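Local coordinates for DUF3501 family protein (Burkholderia pseudomallei K96243, PDB 3FJV) that is of unknown function but pairs with a second copy of itself and folds around an antiparallel beta sheet flanked by helices, at residues A[126-131]-A[146-151]; A[93-98]-A[105-110]. One frame throughout, in Å; residues are numbered along the deposited sequence. Where two conformers were deposited one is given.

Both contacts lie in one chain, and their centres are about 20 Å apart while their nearest atoms come within about 7 Å. Contact 1 joins two neighbouring strands, 125-129 and 144-150; contact 2 lies where the loop after strand 86-93 meets the end of helix 98-107. The centre of contact 1 is about 9 Å from that of the chain, the centre of contact 2 about 18 Å; both are partly buried, contact 1 the more central. Strand 86-93 relates them, since it pairs with 144-150 and then runs into contact 2. Main-chain hydrogen bonds and a salt-bridge network hold contact 1, whereas contact 2 rests on apolar branches and one tyrosine. The second subunit reaches both, through charged side chains.

Contact 1. Residues A[126-131]-A[146-151]; sequences YAIADE and FLRFEL
R148 turns its guanidinium side-on to the carboxylate of E131, the two planes 24° apart. R148 NE meets E131 OE1 at 2.8 Å and NH2 meets OE2 of the same carboxylate at 2.9 Å, each oxygen using its syn lone pair, which fixes the rotation of both groups. R148 leaves with CG anti to the backbone N (chi1 166°) and bends at chi3, leaving NH1 for OE1 of E150. I128 runs alongside and places CG1 above one guanidinium face, offset toward its rim, where a branched aliphatic suits a flat cation. The other sheet face is apolar: CB of A129 touches CD2 of L147 at 3.5 Å, and the small CB of A127 sits over the F149 ring as a CH-pi contact, 3.9 Å from its centroid. Just past the strand, D130, whose phi is positive, has its N bonded to F146 O, while its carboxylate takes over as acceptor, OD1 receiving F146 N. H145 holds OD2, and R102 of the second subunit also salt-bridges OD1. I128 and R148 exchange both main-chain bonds, I128 N reaching R148 O nearly straight (173°). This is antiparallel beta pairing inside the central sheet, a salt-bridge network on one face, an apolar cluster on the other.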
loop_
_atom_site.group_PDB
_atom_site.type_symbol
_atom_site.label_atom_id
_atom_site.label_comp_id
_atom_site.label_asym_id
_atom_site.label_seq_id
_atom_site.Cartn_x
_atom_site.Cartn_y
_atom_site.Cartn_z
ATOM N N TYR A 126 -14.034 -6.424 18.010
ATOM C CA TYR A 126 -13.493 -6.374 16.629
ATOM C C TYR A 126 -12.902 -5.003 16.334
ATOM O O TYR A 126 -13.424 -3.984 16.768
ATOM C CB TYR A 126 -14.535 -6.774 15.588
ATOM C CG TYR A 126 -14.790 -8.264 15.584
ATOM C CD1 TYR A 126 -15.467 -8.876 16.636
ATOM C CD2 TYR A 126 -14.271 -9.078 14.568
ATOM C CE1 TYR A 126 -15.639 -10.277 16.670
ATOM C CE2 TYR A 126 -14.463 -10.456 14.563
ATOM C CZ TYR A 126 -15.128 -11.057 15.634
ATOM O OH TYR A 126 -15.309 -12.417 15.659
ATOM N N ALA A 127 -11.765 -4.999 15.628
ATOM C CA ALA A 127 -11.127 -3.782 15.195
ATOM C C ALA A 127 -12.038 -3.032 14.249
ATOM O O ALA A 127 -12.759 -3.634 13.461
ATOM C CB ALA A 127 -9.781 -4.083 14.496
ATOM N N ILE A 128 -12.044 -1.719 14.389
ATOM C CA ILE A 128 -12.634 -0.823 13.391
ATOM C C ILE A 128 -11.455 -0.256 12.637
ATOM O O ILE A 128 -10.592 0.401 13.248
ATOM C CB ILE A 128 -13.451 0.332 14.028
ATOM C CG1 ILE A 128 -14.549 -0.221 14.943
ATOM C CG2 ILE A 128 -14.067 1.209 12.936
ATOM C CD1 ILE A 128 -15.529 -1.116 14.220
ATOM N N ALA A 129 -11.397 -0.530 11.331
ATOM C CA ALA A 129 -10.223 -0.229 10.500
ATOM C C ALA A 129 -10.352 0.977 9.592
ATOM O O ALA A 129 -11.418 1.221 9.018
ATOM C CB ALA A 129 -9.881 -1.463 9.642
ATOM N N ASP A 130 -9.264 1.724 9.466
ATOM C CA ASP A 130 -9.058 2.657 8.337
ATOM C C ASP A 130 -10.124 3.749 8.246
ATOM O O ASP A 130 -10.492 4.189 7.149
ATOM C CB ASP A 130 -8.934 1.866 6.994
ATOM C CG ASP A 130 -7.879 0.757 7.053
ATOM O OD1 ASP A 130 -6.778 1.001 7.639
ATOM O OD2 ASP A 130 -8.165 -0.343 6.507
ATOM N N GLU A 131 -10.545 4.267 9.403
ATOM C CA GLU A 131 -11.585 5.296 9.423
ATOM C C GLU A 131 -11.074 6.619 8.839
ATOM O O GLU A 131 -11.841 7.468 8.444
ATOM C CB GLU A 131 -12.064 5.519 10.836
ATOM C CG GLU A 131 -12.936 4.383 11.341
ATOM C CD GLU A 131 -13.157 4.485 12.823
ATOM O OE1 GLU A 131 -12.160 4.297 13.595
ATOM O OE2 GLU A 131 -14.328 4.779 13.200
ATOM N N PHE A 146 -4.775 0.718 9.737
ATOM C CA PHE A 146 -4.809 1.374 11.051
ATOM C C PHE A 146 -6.063 0.894 11.770
ATOM O O PHE A 146 -7.192 1.045 11.250
ATOM C CB PHE A 146 -4.838 2.887 10.848
ATOM C CG PHE A 146 -3.539 3.497 10.336
ATOM C CD1 PHE A 146 -2.341 2.788 10.270
ATOM C CD2 PHE A 146 -3.518 4.862 9.973
ATOM C CE1 PHE A 146 -1.172 3.375 9.822
ATOM C CE2 PHE A 146 -2.339 5.454 9.516
ATOM C CZ PHE A 146 -1.150 4.679 9.455
ATOM N N LEU A 147 -5.893 0.229 12.913
ATOM C CA LEU A 147 -7.021 -0.345 13.626
ATOM C C LEU A 147 -7.310 0.395 14.961
ATOM O O LEU A 147 -6.372 0.912 15.639
ATOM C CB LEU A 147 -6.771 -1.821 13.913
ATOM C CG LEU A 147 -6.351 -2.757 12.786
ATOM C CD1 LEU A 147 -6.233 -4.226 13.323
ATOM C CD2 LEU A 147 -7.224 -2.653 11.590
ATOM N N ARG A 148 -8.589 0.390 15.357
ATOM C CA ARG A 148 -9.041 0.934 16.629
ATOM C C ARG A 148 -9.841 -0.171 17.344
ATOM O O ARG A 148 -10.712 -0.753 16.755
ATOM C CB ARG A 148 -9.951 2.142 16.358
ATOM C CG ARG A 148 -10.775 2.661 17.501
ATOM C CD ARG A 148 -11.389 4.035 17.184
ATOM N NE ARG A 148 -12.583 4.031 16.331
ATOM C CZ ARG A 148 -13.821 3.804 16.769
ATOM N NH1 ARG A 148 -14.033 3.485 18.048
ATOM N NH2 ARG A 148 -14.848 3.832 15.915
ATOM N N PHE A 149 -9.539 -0.447 18.607
ATOM C CA PHE A 149 -10.317 -1.396 19.392
ATOM C C PHE A 149 -10.949 -0.620 20.551
ATOM O O PHE A 149 -10.230 -0.122 21.412
ATOM C CB PHE A 149 -9.383 -2.466 19.975
ATOM C CG PHE A 149 -8.746 -3.368 18.950
ATOM C CD1 PHE A 149 -9.387 -4.525 18.507
ATOM C CD2 PHE A 149 -7.436 -3.115 18.504
ATOM C CE1 PHE A 149 -8.772 -5.357 17.577
ATOM C CE2 PHE A 149 -6.822 -3.960 17.618
ATOM C CZ PHE A 149 -7.499 -5.080 17.147
ATOM N N GLU A 150 -12.279 -0.559 20.621
ATOM C CA GLU A 150 -12.932 0.242 21.639
ATOM C C GLU A 150 -13.316 -0.653 22.838
ATOM O O GLU A 150 -13.946 -1.704 22.683
ATOM C CB GLU A 150 -14.126 1.006 21.044
ATOM C CG GLU A 150 -14.467 2.316 21.786
ATOM C CD GLU A 150 -13.504 3.466 21.525
ATOM O OE1 GLU A 150 -12.876 3.551 20.435
ATOM O OE2 GLU A 150 -13.381 4.318 22.432
ATOM N N LEU A 151 -12.843 -0.265 24.032
ATOM C CA LEU A 151 -13.067 -1.062 25.238
ATOM C C LEU A 151 -13.980 -0.376 26.225
ATOM O O LEU A 151 -13.801 0.817 26.540
ATOM C CB LEU A 151 -11.743 -1.405 25.934
ATOM C CG LEU A 151 -10.814 -2.528 25.459
ATOM C CD1 LEU A 151 -10.460 -2.508 23.974
ATOM C CD2 LEU A 151 -9.516 -2.463 26.320
HETATM O O HOH W 1 -13.538 -1.582 18.261
#

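Contact 2. Residues A[93-98]-A[105-110]; sequences IEYENE and LARLVG
The chain is extended over 93-95, then turns at E96 into helix 98-107, and the closest CA atoms, those of I93 and L105, stay 8.1 Å apart, so side chains alone bridge the gap. I93 holds CG2 anti to the backbone N and presents two tips: CD1 meets CD2 of L105 at 3.9 Å, the two side chains crossing obliquely, while CG2 comes to 4.2 Å from CD1 of L108 as these two slide past each other in opposite directions. A beta-branched residue fits here because its CG2 arm lies between the two leucines while the longer CG1-CD1 arm adds to the contact with L105. Y95 and L108 reach toward each other tip to tip, Y95 OH lying 3.6 Å from CD1 of L108, and CG2 of I93 sits at the ring edge, in its plane. The length of tyrosine carries its OH to the L108 methyl, with CE1 behind it, while its flat ring stacks on H40. R107 starts out extended, CG anti to the backbone N (chi1 -177°), and bends at chi3 (61°), which brings NH2 to 4.2 Å from Y95 CE2; NH1 makes a salt bridge to E62 of the second subunit. L108, the first residue after the helix to leave helical phi/psi, turns its CB toward 93-98 and so packs on I93 and Y95. N97 caps the helix start, its OD1 accepting from Q100 N. I93 also packs on L41, so the strand-to-helix connection folds back on its own helix beside the neighbouring strands 41-45 and 86-93.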
loop_
_atom_site.group_PDB
_atom_site.type_symbol
_atom_site.label_atom_id
_atom_site.label_comp_id
_atom_site.label_asym_id
_atom_site.label_seq_id
_atom_site.Cartn_x
_atom_site.Cartn_y
_atom_site.Cartn_z
ATOM N N ILE A 93 0.536 -6.924 6.904
ATOM C CA ILE A 93 0.401 -8.232 6.270
ATOM C C ILE A 93 1.697 -8.399 5.498
ATOM O O ILE A 93 2.011 -7.545 4.658
ATOM C CB ILE A 93 -0.807 -8.223 5.301
ATOM C CG1 ILE A 93 -2.091 -7.901 6.063
ATOM C CG2 ILE A 93 -0.987 -9.592 4.594
ATOM C CD1 ILE A 93 -3.231 -7.409 5.141
ATOM N N GLU A 94 2.453 -9.456 5.789
ATOM C CA GLU A 94 3.763 -9.654 5.193
ATOM C C GLU A 94 3.888 -10.996 4.475
ATOM O O GLU A 94 3.683 -12.047 5.082
ATOM C CB GLU A 94 4.819 -9.533 6.288
ATOM C CG GLU A 94 4.852 -8.106 6.889
ATOM C CD GLU A 94 5.605 -8.004 8.212
ATOM O OE1 GLU A 94 5.927 -9.053 8.837
ATOM O OE2 GLU A 94 5.871 -6.854 8.623
ATOM N N TYR A 95 4.227 -10.957 3.184
ATOM C CA TYR A 95 4.449 -12.184 2.406
ATOM C C TYR A 95 5.805 -12.149 1.701
ATOM O O TYR A 95 6.336 -11.077 1.413
ATOM C CB TYR A 95 3.289 -12.435 1.419
ATOM C CG TYR A 95 2.091 -13.074 2.102
ATOM C CD1 TYR A 95 1.191 -12.290 2.786
ATOM C CD2 TYR A 95 1.884 -14.460 2.090
ATOM C CE1 TYR A 95 0.101 -12.826 3.405
ATOM C CE2 TYR A 95 0.788 -15.016 2.739
ATOM C CZ TYR A 95 -0.091 -14.170 3.403
ATOM O OH TYR A 95 -1.170 -14.616 4.095
ATOM N N GLU A 96 6.358 -13.332 1.425
ATOM C CA GLU A 96 7.749 -13.445 0.950
ATOM C C GLU A 96 8.018 -12.835 -0.420
ATOM O O GLU A 96 9.143 -12.418 -0.680
ATOM C CB GLU A 96 8.218 -14.900 0.958
ATOM C CG GLU A 96 8.146 -15.549 2.341
ATOM C CD GLU A 96 9.323 -16.463 2.625
ATOM O OE1 GLU A 96 9.654 -17.323 1.770
ATOM O OE2 GLU A 96 9.918 -16.310 3.714
ATOM N N ASN A 97 7.028 -12.769 -1.303
ATOM C CA ASN A 97 7.294 -12.200 -2.618
ATOM C C ASN A 97 6.096 -11.532 -3.254
ATOM O O ASN A 97 4.964 -11.718 -2.796
ATOM C CB ASN A 97 7.878 -13.276 -3.544
ATOM C CG ASN A 97 6.978 -14.478 -3.680
ATOM O OD1 ASN A 97 5.842 -14.371 -4.134
ATOM N ND2 ASN A 97 7.489 -15.637 -3.308
ATOM N N GLU A 98 6.363 -10.779 -4.326
ATOM C CA GLU A 98 5.362 -9.944 -4.984
ATOM C C GLU A 98 4.111 -10.730 -5.409
ATOM O O GLU A 98 2.999 -10.322 -5.110
ATOM C CB GLU A 98 5.969 -9.211 -6.198
ATOM N N LEU A 105 -3.161 -10.567 -0.657
ATOM C CA LEU A 105 -3.967 -9.362 -0.428
ATOM C C LEU A 105 -5.377 -9.496 -1.029
ATOM O O LEU A 105 -6.356 -9.044 -0.423
ATOM C CB LEU A 105 -3.231 -8.120 -0.971
ATOM C CG LEU A 105 -1.972 -7.742 -0.161
ATOM C CD1 LEU A 105 -1.261 -6.532 -0.787
ATOM C CD2 LEU A 105 -2.322 -7.479 1.322
ATOM N N ALA A 106 -5.491 -10.169 -2.173
ATOM C CA ALA A 106 -6.808 -10.461 -2.751
ATOM C C ALA A 106 -7.603 -11.443 -1.913
ATOM O O ALA A 106 -8.794 -11.220 -1.613
ATOM C CB ALA A 106 -6.673 -11.005 -4.211
ATOM N N ARG A 107 -6.952 -12.545 -1.558
ATOM C CA ARG A 107 -7.592 -13.607 -0.779
ATOM C C ARG A 107 -8.025 -13.113 0.611
ATOM O O ARG A 107 -9.025 -13.573 1.163
ATOM C CB ARG A 107 -6.606 -14.753 -0.652
ATOM C CG ARG A 107 -7.090 -15.979 0.050
ATOM C CD ARG A 107 -6.071 -17.115 -0.120
ATOM N NE ARG A 107 -4.749 -16.802 0.458
ATOM C CZ ARG A 107 -3.627 -16.543 -0.231
ATOM N NH1 ARG A 107 -3.593 -16.536 -1.570
ATOM N NH2 ARG A 107 -2.506 -16.280 0.428
ATOM N N LEU A 108 -7.264 -12.169 1.146
ATOM C CA LEU A 108 -7.457 -11.641 2.507
ATOM C C LEU A 108 -8.252 -10.350 2.569
ATOM O O LEU A 108 -8.326 -9.710 3.620
ATOM C CB LEU A 108 -6.100 -11.447 3.167
ATOM C CG LEU A 108 -5.309 -12.739 3.405
ATOM C CD1 LEU A 108 -4.052 -12.416 4.154
ATOM C CD2 LEU A 108 -6.090 -13.782 4.140
ATOM N N VAL A 109 -8.907 -9.970 1.472
ATOM C CA VAL A 109 -9.729 -8.758 1.496
ATOM C C VAL A 109 -10.649 -8.742 2.734
ATOM O O VAL A 109 -11.280 -9.735 3.100
ATOM C CB VAL A 109 -10.576 -8.627 0.209
ATOM C CG1 VAL A 109 -11.458 -9.834 0.065
ATOM C CG2 VAL A 109 -11.383 -7.337 0.236
ATOM N N GLY A 110 -10.670 -7.614 3.418
ATOM C CA GLY A 110 -11.538 -7.448 4.586
ATOM C C GLY A 110 -10.970 -8.044 5.865
ATOM O O GLY A 110 -11.608 -7.984 6.899
#